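Local coordinates for protein 3'3'-cGAMP-specific phosphodiesterase 3 (Vibrio cholerae O1 biovar El Tor str. N16961, PDB 5Z7C) that belongs to the HD-domain proteins and carries two HD-type sequence regions within a single, predominantly helical chain, at residues L58-S61 against E62-H66; P41-C44 against I45-W49; S121-S124 against W125-I129. The protein carries 2 engineered substitutions. All blocks are in the same frame, centred on the assembly; numbering follows the deposited sequence.

Contact 1: L58-S61 against E62-H66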
loop_
_atom_site.group_PDB
_atom_site.type_symbol
_atom_site.label_atom_id
_atom_site.label_comp_id
_atom_site.label_asym_id
_atom_site.label_seq_id
_atom_site.Cartn_x
_atom_site.Cartn_y
_atom_site.Cartn_z
ATOM N N LEU A 58 27.016 9.752 -4.336
ATOM C CA LEU A 58 27.056 11.126 -4.751
ATOM C C LEU A 58 27.423 12.001 -3.608
ATOM O O LEU A 58 27.325 13.199 -3.710
ATOM C CB LEU A 58 25.715 11.572 -5.279
ATOM C CG LEU A 58 25.076 10.742 -6.370
ATOM C CD1 LEU A 58 23.804 11.365 -6.715
ATOM C CD2 LEU A 58 25.951 10.723 -7.548
ATOM N N GLU A 59 27.842 11.393 -2.519
ATOM C CA GLU A 59 28.251 12.159 -1.373
ATOM C C GLU A 59 27.160 13.092 -0.892
ATOM O O GLU A 59 27.395 14.256 -0.624
ATOM C CB GLU A 59 29.485 12.963 -1.735
ATOM C CG GLU A 59 30.790 12.249 -1.512
ATOM C CD GLU A 59 31.949 13.207 -1.485
ATOM O OE1 GLU A 59 32.294 13.741 -2.552
ATOM O OE2 GLU A 59 32.502 13.436 -0.391
ATOM N N LEU A 60 25.960 12.573 -0.766
ATOM C CA LEU A 60 24.872 13.378 -0.272
ATOM C C LEU A 60 24.971 13.599 1.214
ATOM O O LEU A 60 25.603 12.850 1.910
ATOM C CB LEU A 60 23.553 12.732 -0.618
ATOM C CG LEU A 60 23.406 12.359 -2.076
ATOM C CD1 LEU A 60 22.170 11.560 -2.237
ATOM C CD2 LEU A 60 23.293 13.609 -2.850
ATOM N N SER A 61 24.320 14.629 1.698
ATOM C CA SER A 61 24.226 14.862 3.111
ATOM C C SER A 61 23.256 13.914 3.753
ATOM O O SER A 61 22.408 13.363 3.101
ATOM C CB SER A 61 23.849 16.290 3.392
ATOM O OG SER A 61 22.473 16.479 3.439
ATOM N N GLU A 62 23.374 13.740 5.049
ATOM C CA GLU A 62 22.596 12.749 5.750
ATOM C C GLU A 62 21.147 13.065 5.640
ATOM O O GLU A 62 20.336 12.173 5.502
ATOM C CB GLU A 62 22.988 12.707 7.214
ATOM C CG GLU A 62 24.381 12.275 7.455
ATOM C CD GLU A 62 24.620 10.874 7.028
ATOM O OE1 GLU A 62 23.677 10.100 6.972
ATOM O OE2 GLU A 62 25.765 10.520 6.745
ATOM N N PRO A 63 20.801 14.328 5.677
ATOM C CA PRO A 63 19.418 14.696 5.501
ATOM C C PRO A 63 18.942 14.307 4.139
ATOM O O PRO A 63 17.842 13.876 4.011
ATOM C CB PRO A 63 19.467 16.195 5.638
ATOM C CG PRO A 63 20.464 16.407 6.570
ATOM C CD PRO A 63 21.538 15.435 6.270
ATOM N N GLU A 64 19.755 14.504 3.126
ATOM C CA GLU A 64 19.375 14.148 1.790
ATOM C C GLU A 64 19.178 12.679 1.648
ATOM O O GLU A 64 18.257 12.245 1.023
ATOM C CB GLU A 64 20.428 14.624 0.822
ATOM C CG GLU A 64 20.519 16.104 0.812
ATOM C CD GLU A 64 21.633 16.642 -0.025
ATOM O OE1 GLU A 64 22.683 16.001 -0.141
ATOM O OE2 GLU A 64 21.457 17.735 -0.558
ATOM N N LEU A 65 20.052 11.908 2.237
ATOM C CA LEU A 65 19.906 10.489 2.202
ATOM C C LEU A 65 18.663 10.062 2.901
ATOM O O LEU A 65 18.107 9.048 2.578
ATOM C CB LEU A 65 21.097 9.827 2.817
ATOM C CG LEU A 65 22.313 10.042 1.964
ATOM C CD1 LEU A 65 23.507 10.127 2.808
ATOM C CD2 LEU A 65 22.426 8.920 1.024
ATOM N N HIS A 66 18.278 10.783 3.923
ATOM C CA HIS A 66 17.058 10.468 4.595
ATOM C C HIS A 66 15.892 10.701 3.688
ATOM O O HIS A 66 15.038 9.876 3.544
ATOM C CB HIS A 66 16.931 11.373 5.800
ATOM C CG HIS A 66 15.594 11.341 6.454
ATOM N ND1 HIS A 66 14.554 12.136 6.055
ATOM C CD2 HIS A 66 15.134 10.628 7.495
ATOM C CE1 HIS A 66 13.509 11.913 6.818
ATOM N NE2 HIS A 66 13.836 10.996 7.696
#
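Ser61 and Glu64 grip one another through a reciprocal pair of hydrogen bonds, each running from a backbone N-H of one residue to a side-chain oxygen of the other. The stronger is Ser61 N to Glu64 OE1, 2.8 Å long with an N-H...O angle of 162°; the donor meets the anti side of the carboxylate but lies out of its plane. Glu64 reaches that donor because its chain runs extended beyond CG while chi1, at -64°, swings CG back beside its own backbone N, toward the preceding loop. The return bond, Glu64 N to Ser61 OG, is weak at 3.4 Å. It depends on OG standing between the backbone N and the carbonyl carbon of Ser61, facing the first turn of the helix.

Backbone bonding starts at the same residue: Leu65 N donates to Ser61 O over 2.9 Å, and His66 N to Glu62 O continues the pattern into the helix.

Apolar and van der Waals contacts fill in around these bonds. Leu60 CB lies 3.4 Å from Glu64 OE1, the two side chains crossing nearly perpendicularly, and on the Leu65 side the same CB packs against Leu65 CG at 3.9 Å. Leu65 CD1 also touches the backbone, 3.6 Å from Leu60 O. On the other flank Pro63 CD is 3.2 Å from Ser61 OG. Beyond the segments, Leu60 also rests on Leu194 of helix 194-211, while Leu65 touches Pro264, so the turn, although near the surface, touches helix 194-211 and the loop that carries Pro264.

With Ser61 as N-cap and Glu64 three residues on, the paired side-chain-to-backbone bonds are those of a capping box, here closing the N-terminal end of helix 62-73.

Contact 2: P41-C44 against I45-W49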
loop_
_atom_site.group_PDB
_atom_site.type_symbol
_atom_site.label_atom_id
_atom_site.label_comp_id
_atom_site.label_asym_id
_atom_site.label_seq_id
_atom_site.Cartn_x
_atom_site.Cartn_y
_atom_site.Cartn_z
ATOM N N PRO A 41 6.944 -8.549 -6.332
ATOM C CA PRO A 41 6.642 -8.679 -4.909
ATOM C C PRO A 41 7.312 -7.663 -3.988
ATOM O O PRO A 41 6.619 -7.152 -3.119
ATOM C CB PRO A 41 7.148 -10.074 -4.598
ATOM C CG PRO A 41 6.894 -10.816 -5.835
ATOM C CD PRO A 41 7.007 -9.862 -6.983
ATOM N N GLU A 42 8.592 -7.378 -4.130
ATOM C CA GLU A 42 9.163 -6.379 -3.258
ATOM C C GLU A 42 9.898 -5.539 -4.245
ATOM O O GLU A 42 11.102 -5.568 -4.346
ATOM C CB GLU A 42 10.118 -6.996 -2.247
ATOM C CG GLU A 42 9.506 -7.897 -1.217
ATOM C CD GLU A 42 10.545 -8.508 -0.315
ATOM O OE1 GLU A 42 11.738 -8.375 -0.615
ATOM O OE2 GLU A 42 10.173 -9.113 0.703
ATOM N N HIS A 43 9.129 -4.836 -5.043
ATOM C CA HIS A 43 9.691 -3.899 -5.951
ATOM C C HIS A 43 10.180 -2.648 -5.280
ATOM O O HIS A 43 11.269 -2.201 -5.532
ATOM C CB HIS A 43 8.650 -3.545 -6.990
ATOM C CG HIS A 43 9.092 -2.479 -7.918
ATOM N ND1 HIS A 43 10.173 -2.633 -8.743
ATOM C CD2 HIS A 43 8.633 -1.229 -8.121
ATOM C CE1 HIS A 43 10.356 -1.526 -9.425
ATOM N NE2 HIS A 43 9.433 -0.660 -9.068
ATOM N N CYS A 44 9.373 -2.072 -4.414
ATOM C CA CYS A 44 9.750 -0.831 -3.780
ATOM C C CYS A 44 10.995 -1.040 -2.991
ATOM O O CYS A 44 11.844 -0.184 -2.954
ATOM C CB CYS A 44 8.662 -0.337 -2.856
ATOM S SG CYS A 44 7.650 0.889 -3.611
ATOM N N ILE A 45 11.110 -2.192 -2.369
ATOM C CA ILE A 45 12.232 -2.440 -1.524
ATOM C C ILE A 45 13.503 -2.409 -2.303
ATOM O O ILE A 45 14.469 -1.855 -1.863
ATOM C CB ILE A 45 12.088 -3.770 -0.842
ATOM C CG1 ILE A 45 10.861 -3.753 0.040
ATOM C CG2 ILE A 45 13.223 -4.016 0.042
ATOM C CD1 ILE A 45 10.825 -2.593 0.953
ATOM N N ARG A 46 13.492 -3.029 -3.464
ATOM C CA ARG A 46 14.637 -3.071 -4.348
ATOM C C ARG A 46 15.044 -1.725 -4.887
ATOM O O ARG A 46 16.207 -1.476 -5.059
ATOM C CB ARG A 46 14.407 -4.061 -5.458
ATOM C CG ARG A 46 14.479 -5.475 -4.976
ATOM C CD ARG A 46 14.376 -6.480 -6.089
ATOM N NE ARG A 46 13.231 -6.220 -6.930
ATOM C CZ ARG A 46 12.061 -6.816 -6.795
ATOM N NH1 ARG A 46 11.875 -7.715 -5.859
ATOM N NH2 ARG A 46 11.080 -6.504 -7.601
ATOM N N CYS A 47 14.094 -0.865 -5.176
ATOM C CA CYS A 47 14.436 0.455 -5.636
ATOM C C CYS A 47 15.153 1.176 -4.567
ATOM O O CYS A 47 16.053 1.929 -4.825
ATOM C CB CYS A 47 13.205 1.254 -5.968
ATOM S SG CYS A 47 12.240 0.560 -7.346
ATOM N N CYS A 48 14.711 0.982 -3.350
ATOM C CA CYS A 48 15.300 1.693 -2.251
ATOM C C CYS A 48 16.726 1.317 -2.166
ATOM O O CYS A 48 17.586 2.137 -1.982
ATOM C CB CYS A 48 14.650 1.258 -0.965
ATOM S SG CYS A 48 14.686 2.601 0.267
ATOM N N TRP A 49 16.963 0.045 -2.276
ATOM C CA TRP A 49 18.282 -0.426 -2.195
ATOM C C TRP A 49 19.122 0.111 -3.322
ATOM O O TRP A 49 20.223 0.536 -3.094
ATOM C CB TRP A 49 18.229 -1.931 -2.224
ATOM C CG TRP A 49 19.512 -2.541 -2.345
ATOM C CD1 TRP A 49 20.130 -2.843 -3.475
ATOM C CD2 TRP A 49 20.375 -2.923 -1.295
ATOM N NE1 TRP A 49 21.327 -3.403 -3.223
ATOM C CE2 TRP A 49 21.504 -3.460 -1.876
ATOM C CE3 TRP A 49 20.301 -2.866 0.086
ATOM C CZ2 TRP A 49 22.553 -3.935 -1.138
ATOM C CZ3 TRP A 49 21.335 -3.331 0.807
ATOM C CH2 TRP A 49 22.447 -3.859 0.203
#
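Cys47 SG lies over one face of the His43 imidazole, 3.8 Å from the ring centroid and 27° off the ring normal, which identifies a sulfur-aromatic contact. It is displaced toward the rim, with CE1 of His43 at 3.5 Å from SG. Arg46 takes a different side of the same ring: its NH2 lies near the ring plane at the edge, 4.1 Å from His43 ND1, with ring and guanidinium planes 58° apart. A bend at chi3 (-51°) folds the arginine back over the backbone, where NH2 comes to 3.4 Å from His43 CA and Glu42 O lies over a guanidinium face, at an angle too poor for a hydrogen bond. Both polar ends converge on Asp206, through a salt bridge from Arg46 NE to OD1 and a hydrogen bond between His43 ND1 and OD2. These bonds belong to the N-terminal part of helix 43-56, where Cys47 N donates to His43 O and Cys48 N to Cys44 O, each over 3.1 Å; Asp34 OD2 accepts from Cys44 N. Helices 194-211, 22-35 and 255-260 cover the buried side chains. Packing thins toward the preceding loop: Glu42 CB meets Ile45 CB at 4.0 Å, while the partly exposed Glu42 extends beyond CG.

Contact 3: S121-S124 against W125-I129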
loop_
_atom_site.group_PDB
_atom_site.type_symbol
_atom_site.label_atom_id
_atom_site.label_comp_id
_atom_site.label_asym_id
_atom_site.label_seq_id
_atom_site.Cartn_x
_atom_site.Cartn_y
_atom_site.Cartn_z
ATOM N N SER A 121 -13.671 19.041 -14.050
ATOM C CA SER A 121 -14.197 19.100 -12.694
ATOM C C SER A 121 -14.995 20.353 -12.319
ATOM O O SER A 121 -14.476 21.457 -12.316
ATOM C CB SER A 121 -13.053 18.935 -11.718
ATOM O OG SER A 121 -12.200 20.046 -11.803
ATOM N N GLU A 122 -16.258 20.146 -11.975
ATOM C CA GLU A 122 -17.156 21.182 -11.457
ATOM C C GLU A 122 -17.576 22.254 -12.460
ATOM O O GLU A 122 -17.369 23.441 -12.245
ATOM C CB GLU A 122 -16.582 21.799 -10.194
ATOM C CG GLU A 122 -16.409 20.770 -9.103
ATOM C CD GLU A 122 -17.006 19.435 -9.488
ATOM O OE1 GLU A 122 -18.002 19.427 -10.234
ATOM O OE2 GLU A 122 -16.486 18.393 -9.047
ATOM N N GLN A 123 -18.198 21.816 -13.544
ATOM C CA GLN A 123 -18.625 22.712 -14.590
ATOM C C GLN A 123 -19.891 22.156 -15.190
ATOM O O GLN A 123 -20.260 21.035 -14.919
ATOM C CB GLN A 123 -17.531 22.789 -15.631
ATOM C CG GLN A 123 -16.278 22.095 -15.171
ATOM C CD GLN A 123 -15.344 21.752 -16.301
ATOM O OE1 GLN A 123 -15.449 22.288 -17.399
ATOM N NE2 GLN A 123 -14.414 20.852 -16.035
ATOM N N SER A 124 -20.577 22.928 -15.999
ATOM C CA SER A 124 -21.784 22.386 -16.539
ATOM C C SER A 124 -21.514 20.936 -16.838
ATOM O O SER A 124 -20.479 20.571 -17.310
ATOM C CB SER A 124 -22.189 23.114 -17.801
ATOM O OG SER A 124 -21.354 22.745 -18.862
ATOM N N TRP A 125 -22.462 20.107 -16.505
ATOM C CA TRP A 125 -22.509 18.782 -17.018
ATOM C C TRP A 125 -22.155 18.756 -18.458
ATOM O O TRP A 125 -21.298 18.027 -18.871
ATOM C CB TRP A 125 -23.885 18.235 -16.866
ATOM C CG TRP A 125 -23.838 16.831 -16.740
ATOM C CD1 TRP A 125 -23.306 16.127 -15.728
ATOM C CD2 TRP A 125 -24.313 15.907 -17.669
ATOM N NE1 TRP A 125 -23.431 14.799 -15.959
ATOM C CE2 TRP A 125 -24.052 14.640 -17.158
ATOM C CE3 TRP A 125 -24.942 16.025 -18.880
ATOM C CZ2 TRP A 125 -24.402 13.516 -17.811
ATOM C CZ3 TRP A 125 -25.281 14.932 -19.516
ATOM C CH2 TRP A 125 -25.021 13.677 -18.989
ATOM N N THR A 126 -22.840 19.535 -19.245
ATOM C CA THR A 126 -22.562 19.531 -20.642
ATOM C C THR A 126 -21.103 19.818 -20.914
ATOM O O THR A 126 -20.553 19.319 -21.858
ATOM C CB THR A 126 -23.455 20.514 -21.364
ATOM O OG1 THR A 126 -24.640 19.838 -21.770
ATOM C CG2 THR A 126 -22.776 21.040 -22.580
ATOM N N GLU A 127 -20.460 20.608 -20.082
ATOM C CA GLU A 127 -19.075 20.960 -20.320
ATOM C C GLU A 127 -18.178 19.796 -20.043
ATOM O O GLU A 127 -17.234 19.539 -20.748
ATOM C CB GLU A 127 -18.663 22.088 -19.398
ATOM C CG GLU A 127 -18.570 23.433 -20.060
ATOM C CD GLU A 127 -17.829 23.388 -21.372
ATOM O OE1 GLU A 127 -18.390 23.841 -22.385
ATOM O OE2 GLU A 127 -16.682 22.898 -21.394
ATOM N N ARG A 128 -18.481 19.109 -18.968
ATOM C CA ARG A 128 -17.717 17.990 -18.522
ATOM C C ARG A 128 -17.694 16.892 -19.539
ATOM O O ARG A 128 -16.701 16.233 -19.717
ATOM C CB ARG A 128 -18.320 17.476 -17.234
ATOM C CG ARG A 128 -18.370 18.521 -16.165
ATOM C CD ARG A 128 -18.248 17.931 -14.767
ATOM N NE ARG A 128 -19.336 17.014 -14.469
ATOM C CZ ARG A 128 -19.245 16.008 -13.619
ATOM N NH1 ARG A 128 -18.125 15.783 -12.971
ATOM N NH2 ARG A 128 -20.277 15.229 -13.418
ATOM N N ILE A 129 -18.801 16.675 -20.204
ATOM C CA ILE A 129 -18.829 15.685 -21.232
ATOM C C ILE A 129 -17.983 16.110 -22.393
ATOM O O ILE A 129 -17.251 15.321 -22.934
ATOM C CB ILE A 129 -20.232 15.450 -21.686
ATOM C CG1 ILE A 129 -21.076 15.110 -20.488
ATOM C CG2 ILE A 129 -20.287 14.337 -22.677
ATOM C CD1 ILE A 129 -20.821 13.775 -19.931
#
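Arg128 lays its CG against the backbone of the preceding loop, 3.2 Å from Ser124 O and 3.4 Å from Gln123 O. Its CG stands beside its own backbone N (chi1 -58°), and bends at chi2 and chi3 then carry the chain past Gln123. The guanidinium approaches Glu122 in charge alone: NH1 is 4.6 Å from Glu122 OE1, which lies well out of the guanidinium plane, beyond a salt bridge. Within the helix, Trp125 CD1 lies in the guanidinium plane at its edge.

Gln123 meets Glu127 CB with both its OE1, at 3.8 Å, and its CB, at 4.0 Å, and the two side chains cross at about a right angle. Glu127 bends at chi2, and its carboxylate leads away from the loop.

The clearest bond is Arg128 N to Ser124 O, 3.0 Å with an N-H...O angle of 158°. Glu127 N bonds only weakly to Ser124 O and to Ser124 OG, and the placing of OG is less sure. No bond runs back from Ser124 N to the Glu127 carboxylate, so this is a serine N-cap without the second bond of a capping box, at the exposed start of helix 125-137.

From the N terminus the chain reaches contact 2 first, in the N-terminal part of helix 43-56, then contact 1, where the loop after that helix turns into helix 62-73, and last contact 3, at the start of helix 125-137. Each closes on consecutive residues, so the three stand in series and none nests within or crosses another. Contacts 1 and 2 lie on one side of the chain's centre, their centres 19 Å apart and nearest atoms about 8 Å; helix 194-211 packs on both. Contact 3 is remote, its centre 46 Å from that of contact 1 and 41 Å from that of contact 2, without a touch to either.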